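Local coordinates for ATP:cob(I)alamin adenosyltransferase, putative (Burkholderia thailandensis, PDB 2ZHZ), which probably transfers the adenosyl group of ATP to cobalamin, as a homotrimeric PduO-type adenosyltransferase that makes adenosylcobalamin and releases triphosphate, at residues A34-V39 and E75-G80; F109-G114 and A173-D178; L120-R125 and L158-A163. One frame throughout, in Å; residues are numbered along the deposited sequence.

Interaction 1 (A34-V39 and E75-G80)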
ATOM      1  N   ALA B  34     -13.005  -3.824  -4.584  1.00 12.43           N
ATOM      2  CA  ALA B  34     -11.908  -3.768  -3.627  1.00 14.82           C
ATOM      3  C   ALA B  34     -10.799  -4.742  -4.034  1.00 15.63           C
ATOM      4  O   ALA B  34      -9.615  -4.407  -3.971  1.00 14.42           O
ATOM      5  CB  ALA B  34     -12.412  -4.107  -2.226  1.00 14.34           C
ATOM      6  N   ALA B  35     -11.178  -5.951  -4.444  1.00 12.97           N
ATOM      7  CA  ALA B  35     -10.184  -6.940  -4.852  1.00 14.27           C
ATOM      8  C   ALA B  35      -9.456  -6.454  -6.106  1.00 14.86           C
ATOM      9  O   ALA B  35      -8.232  -6.542  -6.196  1.00 15.35           O
ATOM     10  CB  ALA B  35     -10.857  -8.288  -5.111  1.00 14.50           C
ATOM     11  N   ILE B  36     -10.206  -5.937  -7.074  1.00 12.11           N
ATOM     12  CA  ILE B  36      -9.594  -5.418  -8.294  1.00 13.84           C
ATOM     13  C   ILE B  36      -8.594  -4.331  -7.906  1.00 14.66           C
ATOM     14  O   ILE B  36      -7.498  -4.251  -8.463  1.00 13.67           O
ATOM     15  CB  ILE B  36     -10.646  -4.797  -9.237  1.00 15.41           C
ATOM     16  CG1 ILE B  36     -11.519  -5.897  -9.844  1.00 16.33           C
ATOM     17  CG2 ILE B  36      -9.957  -3.982 -10.327  1.00 16.69           C
ATOM     18  CD1 ILE B  36     -12.794  -5.382 -10.490  1.00 17.81           C
ATOM     19  N   GLY B  37      -8.979  -3.501  -6.940  1.00 14.00           N
ATOM     20  CA  GLY B  37      -8.111  -2.420  -6.500  1.00 11.63           C
ATOM     21  C   GLY B  37      -6.809  -2.885  -5.876  1.00 11.95           C
ATOM     22  O   GLY B  37      -5.738  -2.360  -6.194  1.00 12.24           O
ATOM     23  N   ASP B  38      -6.893  -3.863  -4.979  1.00 11.51           N
ATOM     24  CA  ASP B  38      -5.702  -4.384  -4.320  1.00 13.44           C
ATOM     25  C   ASP B  38      -4.759  -5.046  -5.319  1.00 12.52           C
ATOM     26  O   ASP B  38      -3.544  -4.975  -5.166  1.00 11.89           O
ATOM     27  CB  ASP B  38      -6.071  -5.382  -3.227  1.00 12.70           C
ATOM     28  CG  ASP B  38      -6.644  -4.715  -1.989  1.00 17.73           C
ATOM     29  OD1 ASP B  38      -6.385  -3.508  -1.776  1.00 14.90           O
ATOM     30  OD2 ASP B  38      -7.344  -5.408  -1.220  1.00 14.69           O
ATOM     31  N   VAL B  39      -5.318  -5.693  -6.339  1.00 11.98           N
ATOM     32  CA  VAL B  39      -4.490  -6.331  -7.360  1.00 13.35           C
ATOM     33  C   VAL B  39      -3.748  -5.245  -8.140  1.00 13.57           C
ATOM     34  O   VAL B  39      -2.566  -5.390  -8.456  1.00 15.65           O
ATOM     35  CB  VAL B  39      -5.353  -7.185  -8.325  1.00 10.87           C
ATOM     36  CG1 VAL B  39      -4.517  -7.654  -9.527  1.00 13.06           C
ATOM     37  CG2 VAL B  39      -5.899  -8.390  -7.576  1.00 11.35           C
ATOM     38  N   GLU B  75      -9.983 -10.617 -15.074  1.00 24.14           N
ATOM     39  CA  GLU B  75     -10.870 -11.725 -14.747  1.00 24.83           C
ATOM     40  C   GLU B  75     -11.829 -11.308 -13.635  1.00 25.56           C
ATOM     41  O   GLU B  75     -12.993 -11.715 -13.618  1.00 26.18           O
ATOM     42  CB  GLU B  75     -10.070 -12.952 -14.296  1.00 24.76           C
ATOM     43  CG  GLU B  75     -10.950 -14.152 -13.974  1.00 25.93           C
ATOM     44  CD  GLU B  75     -10.157 -15.407 -13.657  1.00 27.07           C
ATOM     45  OE1 GLU B  75      -9.075 -15.592 -14.250  1.00 25.89           O
ATOM     46  OE2 GLU B  75     -10.624 -16.218 -12.830  1.00 25.76           O
ATOM     47  N   LEU B  76     -11.336 -10.500 -12.703  1.00 23.22           N
ATOM     48  CA  LEU B  76     -12.174 -10.032 -11.607  1.00 22.32           C
ATOM     49  C   LEU B  76     -13.176  -8.999 -12.117  1.00 22.16           C
ATOM     50  O   LEU B  76     -14.233  -8.808 -11.517  1.00 23.01           O
ATOM     51  CB  LEU B  76     -11.311  -9.416 -10.502  1.00 20.31           C
ATOM     52  CG  LEU B  76     -10.340 -10.369  -9.796  1.00 21.43           C
ATOM     53  CD1 LEU B  76      -9.505  -9.602  -8.777  1.00 19.59           C
ATOM     54  CD2 LEU B  76     -11.119 -11.485  -9.123  1.00 21.99           C
ATOM     55  N   CYS B  77     -12.835  -8.342 -13.224  1.00 24.00           N
ATOM     56  CA  CYS B  77     -13.690  -7.317 -13.835  1.00 29.66           C
ATOM     57  C   CYS B  77     -14.829  -7.904 -14.660  1.00 32.01           C
ATOM     58  O   CYS B  77     -15.885  -7.285 -14.812  1.00 32.21           O
ATOM     59  CB  CYS B  77     -12.865  -6.405 -14.743  1.00 32.88           C
ATOM     60  SG  CYS B  77     -11.724  -5.304 -13.893  1.00 42.06           S
ATOM     61  N   ILE B  78     -14.604  -9.091 -15.211  1.00 31.71           N
ATOM     62  CA  ILE B  78     -15.614  -9.749 -16.025  1.00 35.01           C
ATOM     63  C   ILE B  78     -16.062 -11.036 -15.345  1.00 35.65           C
ATOM     64  O   ILE B  78     -15.473 -12.096 -15.551  1.00 36.49           O
ATOM     65  CB  ILE B  78     -15.062 -10.079 -17.419  1.00 36.77           C
ATOM     66  CG1 ILE B  78     -14.567  -8.794 -18.086  1.00 37.81           C
ATOM     67  CG2 ILE B  78     -16.140 -10.748 -18.261  1.00 38.95           C
ATOM     68  CD1 ILE B  78     -13.924  -9.009 -19.442  1.00 43.13           C
ATOM     69  N   PRO B  79     -17.112 -10.954 -14.515  1.00 36.94           N
ATOM     70  CA  PRO B  79     -17.640 -12.118 -13.799  1.00 40.13           C
ATOM     71  C   PRO B  79     -17.827 -13.322 -14.721  1.00 44.15           C
ATOM     72  O   PRO B  79     -18.387 -13.198 -15.813  1.00 43.30           O
ATOM     73  CB  PRO B  79     -18.962 -11.604 -13.240  1.00 40.35           C
ATOM     74  CG  PRO B  79     -18.661 -10.160 -12.970  1.00 39.20           C
ATOM     75  CD  PRO B  79     -17.912  -9.750 -14.218  1.00 37.80           C
ATOM     76  N   GLY B  80     -17.348 -14.480 -14.277  1.00 47.28           N
ATOM     77  CA  GLY B  80     -17.476 -15.689 -15.072  1.00 49.40           C
ATOM     78  C   GLY B  80     -16.351 -15.865 -16.072  1.00 50.55           C
ATOM     79  O   GLY B  80     -16.273 -16.885 -16.755  1.00 51.77           O
TER

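Interaction 2 (F109-G114 and A173-D178)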
ATOM      1  N   PHE B 109      14.228 -16.923  11.349  1.00 36.03           N
ATOM      2  CA  PHE B 109      13.154 -16.119  10.783  1.00 32.50           C
ATOM      3  C   PHE B 109      13.846 -14.861  10.296  1.00 29.86           C
ATOM      4  O   PHE B 109      14.811 -14.409  10.911  1.00 29.63           O
ATOM      5  CB  PHE B 109      12.131 -15.717  11.845  1.00 34.26           C
ATOM      6  CG  PHE B 109      11.281 -16.842  12.341  1.00 36.80           C
ATOM      7  CD1 PHE B 109      11.477 -17.369  13.611  1.00 38.95           C
ATOM      8  CD2 PHE B 109      10.264 -17.360  11.549  1.00 39.16           C
ATOM      9  CE1 PHE B 109      10.667 -18.393  14.090  1.00 40.52           C
ATOM     10  CE2 PHE B 109       9.447 -18.385  12.017  1.00 41.86           C
ATOM     11  CZ  PHE B 109       9.648 -18.904  13.290  1.00 41.72           C
ATOM     12  N   ILE B 110      13.375 -14.292   9.197  1.00 28.55           N
ATOM     13  CA  ILE B 110      13.996 -13.075   8.708  1.00 27.89           C
ATOM     14  C   ILE B 110      13.022 -11.910   8.782  1.00 24.17           C
ATOM     15  O   ILE B 110      11.805 -12.096   8.805  1.00 22.84           O
ATOM     16  CB  ILE B 110      14.501 -13.226   7.258  1.00 31.50           C
ATOM     17  CG1 ILE B 110      13.328 -13.399   6.300  1.00 31.67           C
ATOM     18  CG2 ILE B 110      15.439 -14.419   7.159  1.00 31.29           C
ATOM     19  CD1 ILE B 110      13.754 -13.476   4.851  1.00 38.41           C
ATOM     20  N   LEU B 111      13.579 -10.709   8.840  1.00 22.46           N
ATOM     21  CA  LEU B 111      12.786  -9.490   8.901  1.00 21.19           C
ATOM     22  C   LEU B 111      12.756  -8.892   7.500  1.00 19.66           C
ATOM     23  O   LEU B 111      13.709  -9.042   6.733  1.00 20.73           O
ATOM     24  CB  LEU B 111      13.422  -8.499   9.880  1.00 18.99           C
ATOM     25  CG  LEU B 111      13.561  -8.983  11.324  1.00 20.62           C
ATOM     26  CD1 LEU B 111      14.271  -7.929  12.163  1.00 20.16           C
ATOM     27  CD2 LEU B 111      12.185  -9.284  11.888  1.00 22.17           C
ATOM     28  N   PRO B 112      11.659  -8.208   7.144  1.00 18.21           N
ATOM     29  CA  PRO B 112      11.581  -7.611   5.807  1.00 16.11           C
ATOM     30  C   PRO B 112      12.529  -6.421   5.655  1.00 16.96           C
ATOM     31  O   PRO B 112      12.437  -5.441   6.391  1.00 16.55           O
ATOM     32  CB  PRO B 112      10.109  -7.222   5.686  1.00 14.36           C
ATOM     33  CG  PRO B 112       9.725  -6.908   7.117  1.00 15.43           C
ATOM     34  CD  PRO B 112      10.406  -8.009   7.899  1.00 18.13           C
ATOM     35  N   GLY B 113      13.448  -6.515   4.700  1.00 17.24           N
ATOM     36  CA  GLY B 113      14.393  -5.433   4.489  1.00 17.80           C
ATOM     37  C   GLY B 113      15.692  -5.897   3.865  1.00 19.41           C
ATOM     38  O   GLY B 113      15.782  -7.018   3.369  1.00 19.73           O
ATOM     39  N   GLY B 114      16.702  -5.033   3.900  1.00 20.03           N
ATOM     40  CA  GLY B 114      17.995  -5.359   3.317  1.00 20.87           C
ATOM     41  C   GLY B 114      18.311  -4.357   2.228  1.00 21.39           C
ATOM     42  O   GLY B 114      18.187  -3.154   2.443  1.00 22.38           O
ATOM     43  N   ALA B 173      22.941  -9.879   2.647  1.00 36.10           N
ATOM     44  CA  ALA B 173      22.245 -11.047   3.163  1.00 35.43           C
ATOM     45  C   ALA B 173      20.896 -10.625   3.732  1.00 33.14           C
ATOM     46  O   ALA B 173      20.573  -9.439   3.768  1.00 32.69           O
ATOM     47  CB  ALA B 173      23.086 -11.722   4.243  1.00 35.08           C
ATOM     48  N   ASP B 174      20.113 -11.599   4.176  1.00 33.29           N
ATOM     49  CA  ASP B 174      18.804 -11.310   4.744  1.00 31.13           C
ATOM     50  C   ASP B 174      18.939 -10.820   6.181  1.00 31.03           C
ATOM     51  O   ASP B 174      19.863 -11.211   6.902  1.00 30.73           O
ATOM     52  CB  ASP B 174      17.922 -12.560   4.707  1.00 32.81           C
ATOM     53  CG  ASP B 174      17.711 -13.081   3.300  1.00 32.83           C
ATOM     54  OD1 ASP B 174      17.286 -12.290   2.435  1.00 29.66           O
ATOM     55  OD2 ASP B 174      17.970 -14.279   3.064  1.00 34.63           O
ATOM     56  N   VAL B 175      18.020  -9.949   6.583  1.00 27.02           N
ATOM     57  CA  VAL B 175      18.008  -9.408   7.935  1.00 25.10           C
ATOM     58  C   VAL B 175      17.346 -10.455   8.820  1.00 26.08           C
ATOM     59  O   VAL B 175      16.201 -10.839   8.581  1.00 24.41           O
ATOM     60  CB  VAL B 175      17.196  -8.100   7.998  1.00 22.73           C
ATOM     61  CG1 VAL B 175      17.285  -7.496   9.390  1.00 21.58           C
ATOM     62  CG2 VAL B 175      17.711  -7.123   6.956  1.00 24.25           C
ATOM     63  N   LEU B 176      18.064 -10.918   9.839  1.00 26.46           N
ATOM     64  CA  LEU B 176      17.536 -11.949  10.721  1.00 29.93           C
ATOM     65  C   LEU B 176      16.868 -11.431  11.993  1.00 29.91           C
ATOM     66  O   LEU B 176      17.273 -10.416  12.559  1.00 28.25           O
ATOM     67  CB  LEU B 176      18.655 -12.923  11.099  1.00 33.26           C
ATOM     68  CG  LEU B 176      19.435 -13.532   9.931  1.00 35.64           C
ATOM     69  CD1 LEU B 176      20.549 -14.412  10.470  1.00 38.89           C
ATOM     70  CD2 LEU B 176      18.498 -14.337   9.040  1.00 39.01           C
ATOM     71  N   TRP B 177      15.838 -12.146  12.431  1.00 30.46           N
ATOM     72  CA  TRP B 177      15.113 -11.793  13.644  1.00 31.32           C
ATOM     73  C   TRP B 177      15.931 -12.290  14.832  1.00 32.80           C
ATOM     74  O   TRP B 177      16.645 -13.284  14.725  1.00 30.63           O
ATOM     75  CB  TRP B 177      13.736 -12.457  13.640  1.00 33.92           C
ATOM     76  CG  TRP B 177      12.971 -12.264  14.908  1.00 37.85           C
ATOM     77  CD1 TRP B 177      12.565 -11.079  15.452  1.00 37.13           C
ATOM     78  CD2 TRP B 177      12.514 -13.291  15.795  1.00 40.94           C
ATOM     79  NE1 TRP B 177      11.883 -11.304  16.624  1.00 38.35           N
ATOM     80  CE2 TRP B 177      11.837 -12.654  16.858  1.00 41.89           C
ATOM     81  CE3 TRP B 177      12.613 -14.690  15.797  1.00 44.70           C
ATOM     82  CZ2 TRP B 177      11.258 -13.368  17.915  1.00 43.95           C
ATOM     83  CZ3 TRP B 177      12.037 -15.402  16.850  1.00 46.48           C
ATOM     84  CH2 TRP B 177      11.368 -14.737  17.893  1.00 46.05           C
ATOM     85  N   ASP B 178      15.825 -11.604  15.964  1.00 35.05           N
ATOM     86  CA  ASP B 178      16.579 -11.996  17.150  1.00 40.67           C
ATOM     87  C   ASP B 178      16.182 -13.382  17.658  1.00 41.10           C
ATOM     88  O   ASP B 178      14.971 -13.686  17.663  1.00 42.64           O
ATOM     89  CB  ASP B 178      16.371 -10.972  18.264  1.00 44.93           C
ATOM     90  CG  ASP B 178      17.187 -11.288  19.498  1.00 49.81           C
ATOM     91  OD1 ASP B 178      18.433 -11.341  19.387  1.00 52.16           O
ATOM     92  OD2 ASP B 178      16.582 -11.487  20.575  1.00 51.72           O
TER
HETATM   93  O   HOH W   1      15.691  -9.391   4.958  1.00 22.44           O

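Interaction 3 (L120-R125 and L158-A163)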
ATOM      1  N   LEU B 120      11.803  -3.498  -1.141  1.00 14.39           N
ATOM      2  CA  LEU B 120      10.633  -3.211  -1.958  1.00 15.81           C
ATOM      3  C   LEU B 120       9.901  -4.508  -2.292  1.00 15.69           C
ATOM      4  O   LEU B 120       8.672  -4.546  -2.320  1.00 14.48           O
ATOM      5  CB  LEU B 120      11.045  -2.476  -3.239  1.00 14.04           C
ATOM      6  CG  LEU B 120      11.478  -1.018  -3.032  1.00 19.44           C
ATOM      7  CD1 LEU B 120      12.064  -0.452  -4.325  1.00 18.17           C
ATOM      8  CD2 LEU B 120      10.271  -0.193  -2.576  1.00 18.85           C
ATOM      9  N   ALA B 121      10.660  -5.576  -2.529  1.00 14.07           N
ATOM     10  CA  ALA B 121      10.063  -6.866  -2.843  1.00 14.35           C
ATOM     11  C   ALA B 121       9.202  -7.325  -1.667  1.00 14.02           C
ATOM     12  O   ALA B 121       8.150  -7.944  -1.859  1.00 12.67           O
ATOM     13  CB  ALA B 121      11.155  -7.897  -3.137  1.00 16.68           C
ATOM     14  N   HIS B 122       9.647  -7.021  -0.449  1.00 14.28           N
ATOM     15  CA  HIS B 122       8.889  -7.402   0.741  1.00 12.72           C
ATOM     16  C   HIS B 122       7.606  -6.582   0.849  1.00 13.83           C
ATOM     17  O   HIS B 122       6.593  -7.077   1.339  1.00 13.62           O
ATOM     18  CB  HIS B 122       9.744  -7.240   2.000  1.00 13.06           C
ATOM     19  CG  HIS B 122      10.611  -8.425   2.286  1.00 16.50           C
ATOM     20  ND1 HIS B 122      10.097  -9.641   2.684  1.00 16.57           N
ATOM     21  CD2 HIS B 122      11.952  -8.598   2.191  1.00 17.65           C
ATOM     22  CE1 HIS B 122      11.083 -10.511   2.818  1.00 18.61           C
ATOM     23  NE2 HIS B 122      12.219  -9.902   2.525  1.00 14.41           N
ATOM     24  N   VAL B 123       7.649  -5.332   0.402  1.00 13.60           N
ATOM     25  CA  VAL B 123       6.445  -4.507   0.418  1.00 13.47           C
ATOM     26  C   VAL B 123       5.483  -5.138  -0.594  1.00 15.40           C
ATOM     27  O   VAL B 123       4.291  -5.281  -0.323  1.00 16.31           O
ATOM     28  CB  VAL B 123       6.743  -3.042   0.020  1.00 12.86           C
ATOM     29  CG1 VAL B 123       5.440  -2.314  -0.324  1.00 13.93           C
ATOM     30  CG2 VAL B 123       7.447  -2.324   1.182  1.00 10.92           C
ATOM     31  N   CYS B 124       6.004  -5.526  -1.756  1.00 14.97           N
ATOM     32  CA  CYS B 124       5.170  -6.161  -2.776  1.00 14.41           C
ATOM     33  C   CYS B 124       4.539  -7.424  -2.193  1.00 13.75           C
ATOM     34  O   CYS B 124       3.356  -7.692  -2.402  1.00 13.99           O
ATOM     35  CB  CYS B 124       6.000  -6.527  -4.017  1.00 12.60           C
ATOM     36  SG  CYS B 124       6.564  -5.108  -4.981  1.00 16.18           S
ATOM     37  N   ARG B 125       5.339  -8.191  -1.459  1.00 12.27           N
ATOM     38  CA  ARG B 125       4.875  -9.422  -0.830  1.00 12.21           C
ATOM     39  C   ARG B 125       3.679  -9.159   0.087  1.00 12.61           C
ATOM     40  O   ARG B 125       2.661  -9.850  -0.001  1.00 12.71           O
ATOM     41  CB  ARG B 125       6.020 -10.063  -0.032  1.00 11.88           C
ATOM     42  CG  ARG B 125       5.635 -11.283   0.806  1.00 11.66           C
ATOM     43  CD  ARG B 125       6.830 -11.760   1.626  1.00 13.98           C
ATOM     44  NE  ARG B 125       7.278 -10.731   2.565  1.00 18.81           N
ATOM     45  CZ  ARG B 125       6.676 -10.461   3.719  1.00 20.33           C
ATOM     46  NH1 ARG B 125       5.601 -11.151   4.087  1.00 17.54           N
ATOM     47  NH2 ARG B 125       7.137  -9.493   4.500  1.00 18.75           N
ATOM     48  N   LEU B 158       6.778 -16.301  -3.873  1.00 16.90           N
ATOM     49  CA  LEU B 158       7.831 -15.953  -4.827  1.00 16.92           C
ATOM     50  C   LEU B 158       8.446 -14.583  -4.537  1.00 17.14           C
ATOM     51  O   LEU B 158       9.645 -14.377  -4.732  1.00 14.52           O
ATOM     52  CB  LEU B 158       7.287 -15.977  -6.262  1.00 15.97           C
ATOM     53  CG  LEU B 158       8.295 -15.608  -7.356  1.00 16.60           C
ATOM     54  CD1 LEU B 158       9.503 -16.540  -7.273  1.00 18.25           C
ATOM     55  CD2 LEU B 158       7.633 -15.715  -8.727  1.00 18.00           C
ATOM     56  N   LEU B 159       7.627 -13.640  -4.081  1.00 15.08           N
ATOM     57  CA  LEU B 159       8.139 -12.312  -3.763  1.00 15.29           C
ATOM     58  C   LEU B 159       9.087 -12.402  -2.563  1.00 15.51           C
ATOM     59  O   LEU B 159      10.092 -11.688  -2.494  1.00 15.92           O
ATOM     60  CB  LEU B 159       6.972 -11.352  -3.498  1.00 14.22           C
ATOM     61  CG  LEU B 159       6.263 -10.945  -4.800  1.00 15.71           C
ATOM     62  CD1 LEU B 159       4.950 -10.240  -4.501  1.00 12.88           C
ATOM     63  CD2 LEU B 159       7.197 -10.043  -5.619  1.00 15.68           C
ATOM     64  N   PHE B 160       8.771 -13.290  -1.625  1.00 14.79           N
ATOM     65  CA  PHE B 160       9.622 -13.503  -0.459  1.00 15.07           C
ATOM     66  C   PHE B 160      10.955 -14.065  -0.964  1.00 15.75           C
ATOM     67  O   PHE B 160      12.029 -13.608  -0.580  1.00 16.52           O
ATOM     68  CB  PHE B 160       8.973 -14.517   0.484  1.00 13.98           C
ATOM     69  CG  PHE B 160       9.815 -14.868   1.681  1.00 20.73           C
ATOM     70  CD1 PHE B 160       9.823 -14.054   2.810  1.00 22.47           C
ATOM     71  CD2 PHE B 160      10.589 -16.027   1.685  1.00 22.89           C
ATOM     72  CE1 PHE B 160      10.587 -14.389   3.933  1.00 22.15           C
ATOM     73  CE2 PHE B 160      11.356 -16.375   2.796  1.00 22.98           C
ATOM     74  CZ  PHE B 160      11.355 -15.554   3.926  1.00 24.12           C
ATOM     75  N   VAL B 161      10.867 -15.062  -1.837  1.00 15.31           N
ATOM     76  CA  VAL B 161      12.056 -15.699  -2.394  1.00 16.29           C
ATOM     77  C   VAL B 161      12.897 -14.724  -3.206  1.00 16.24           C
ATOM     78  O   VAL B 161      14.121 -14.714  -3.100  1.00 16.62           O
ATOM     79  CB  VAL B 161      11.667 -16.905  -3.272  1.00 18.84           C
ATOM     80  CG1 VAL B 161      12.912 -17.513  -3.922  1.00 20.84           C
ATOM     81  CG2 VAL B 161      10.967 -17.944  -2.418  1.00 16.22           C
ATOM     82  N   LEU B 162      12.242 -13.888  -4.009  1.00 16.09           N
ATOM     83  CA  LEU B 162      12.967 -12.921  -4.818  1.00 17.55           C
ATOM     84  C   LEU B 162      13.645 -11.876  -3.947  1.00 16.81           C
ATOM     85  O   LEU B 162      14.685 -11.336  -4.320  1.00 19.12           O
ATOM     86  CB  LEU B 162      12.033 -12.252  -5.829  1.00 16.84           C
ATOM     87  CG  LEU B 162      11.526 -13.146  -6.965  1.00 20.79           C
ATOM     88  CD1 LEU B 162      10.661 -12.317  -7.896  1.00 22.19           C
ATOM     89  CD2 LEU B 162      12.706 -13.750  -7.739  1.00 22.87           C
ATOM     90  N   ALA B 163      13.064 -11.585  -2.785  1.00 17.19           N
ATOM     91  CA  ALA B 163      13.680 -10.618  -1.880  1.00 16.40           C
ATOM     92  C   ALA B 163      15.037 -11.178  -1.433  1.00 17.12           C
ATOM     93  O   ALA B 163      16.027 -10.452  -1.371  1.00 17.78           O
ATOM     94  CB  ALA B 163      12.778 -10.370  -0.666  1.00 13.35           C
TER

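Interaction 1 (A34-V39 and E75-G80)
Ile36 and Leu76 mark the closest backbone approach between 34-39 and 75-80, with their CA atoms 6.2 Å apart. Segment 34-39 is a piece of helix 31-50, well inside its helical run. Segment 75-80 holds the C-terminal end of helix 56-77. Ile78 is the first residue there to leave helical angles, and the chain then runs on as loop through Pro79 to Gly80. The contact is therefore made by the last turn of one helix against the side of another.

All the contacts across it are apolar. Leu76 points at helix 31-50 and meets it at two levels. Its CB touches CG1 of Ile36 at 3.6 Å, where the two side chains slide past each other in opposite directions. Its CD1 reaches further, to CB of Ala35 at 4.1 Å and CG2 of Val39 at 4.0 Å. Ala35 and Val39 are one helical turn apart, so this methyl meets side chains of successive turns. Ile36 also covers Cys77. The chi1 of Ile36, -71°, sets CG1 anti to the carbonyl carbon, and from there CD1 extends to SG of Cys77, 3.6 Å away.

The helix end is tied down by polar partners outside the two segments. The carbonyl O of Leu76 accepts from NH1 of Arg32, and the backbone of Cys77 bonds to that of Gly21. Gly37, next to Ile36 in the chain, belongs to the ATP pocket. Helix 116-141 packs against both segments: Ala35 touches Ser134, Val39 touches Ile135 and Leu76 touches Leu138. The contact lies where helices 31-50, 56-77 and 116-141 meet.

Interaction 2 (F109-G114 and A173-D178)
Phe109 and Trp177 sit at one end of a short, weak antiparallel pairing between two segments. Segment 109-114 leads into helix 116-141. Segment 173-178 comes after helix 147-169, at the C-terminal end of the model. Two backbone bonds join the segments. Trp177 N donates to Phe109 O at 2.9 Å. Leu111 N donates to Val175 O at 2.6 Å. Between these bonds Ile110 and Leu176 form a non-hydrogen-bonded pair with diverging side chains, although CG2 of Ile110 still touches CD2 of Leu176 at 3.6 Å.

The pairing is a two-stranded ribbon at one end of the helix bundle, closing the loop that contains helices 116-141 and 147-169. Beyond it, a water continues the link. It donates to the carbonyl O atoms of Leu111 and Gly113 and accepts from Val175 N. Asp174 turns its carboxylate to Arg164 in a salt bridge.

CG1 of Val175 is anti to the backbone N (chi1 -176°) and meets CB of Leu111, while CG2 lies against the backbone of Gly113 and Gly114. The Phe109 and Trp177 side chains lie side by side, pointing the same way, with CD1 of Phe109 3.6 Å from CE3 of Trp177. Their ring planes stand 72° apart in an oblique pair. CD2 of Leu111 meets CB of Trp177 at 3.9 Å. Both aromatic rings also meet Phe70 of the third subunit.

Interaction 3 (L120-R125 and L158-A163)
Ala121 meets Ala163 where helices 116-141 and 147-169 run antiparallel, their local axes 172° apart in direction and 8.3 Å apart at closest approach. The two CB atoms are 3.9 Å from each other. With one methyl group from each side between them, the two backbones lie close here.

His122 follows. Its ring lies with one face against the CB of Ala163, which comes within 3.3 Å of NE2. An edge of the same ring is turned to Phe160, where CE1 of His122 approaches CD1 of Phe160. The planes of the two rings stand 82° apart.

Cys124 faces the other helix, and its CB meets both end methyls of Leu159. The CD1 methyl of Leu159 also presses on the backbone of Cys124, 3.7 Å from its carbonyl C.

Arg125 closes the segment. Its side chain is about 4 Å from that of the ATP-binding Arg129. Its CB packs on CB of Leu159 at 3.8 Å. The chain then passes alongside Phe160, pointing the same way, and CD touches CB of Phe160 at 3.7 Å. CD also lies at the edge of the Phe160 ring, near its plane. A bend at chi3 (62°) places NE on the side of His122. NE donates to ND1 of His122 at 3.0 Å, and it lies close to the imidazole plane.

That bond uses ND1 as acceptor, which is consistent with a neutral ring carrying its proton on NE2. The guanidinium is fixed further by a salt bridge from NH1 to Asp40 of the third subunit, which joins the seam to the subunit interface. Within the apolar seam between the helices, His122 and Arg125 thus form a buried polar pair, and the charge of Arg125 is met by that aspartate from across the interface.

Interactions 2 and 3 are neighbours, with centres 12 Å apart. Residues 120-125 and 158-163 are nested in the loop closed by interaction 2, and the two contacts touch directly: Ile110 CD1 lies 3.3 Å from Phe160 CZ, and Pro112 CB lies 3.6 Å from His122 CG. Both also touch the third subunit. Interaction 1 is on the opposite side of the chain's centre, 22 Å from interaction 3 and 33 Å from interaction 2, centre to centre. It lies beside one bound ATP, about 4 Å from the Ile36 side chain. Interactions 2 and 3 are nearest another ATP, about 8 Å from the Arg125 side chain and 9 Å from that of Phe109.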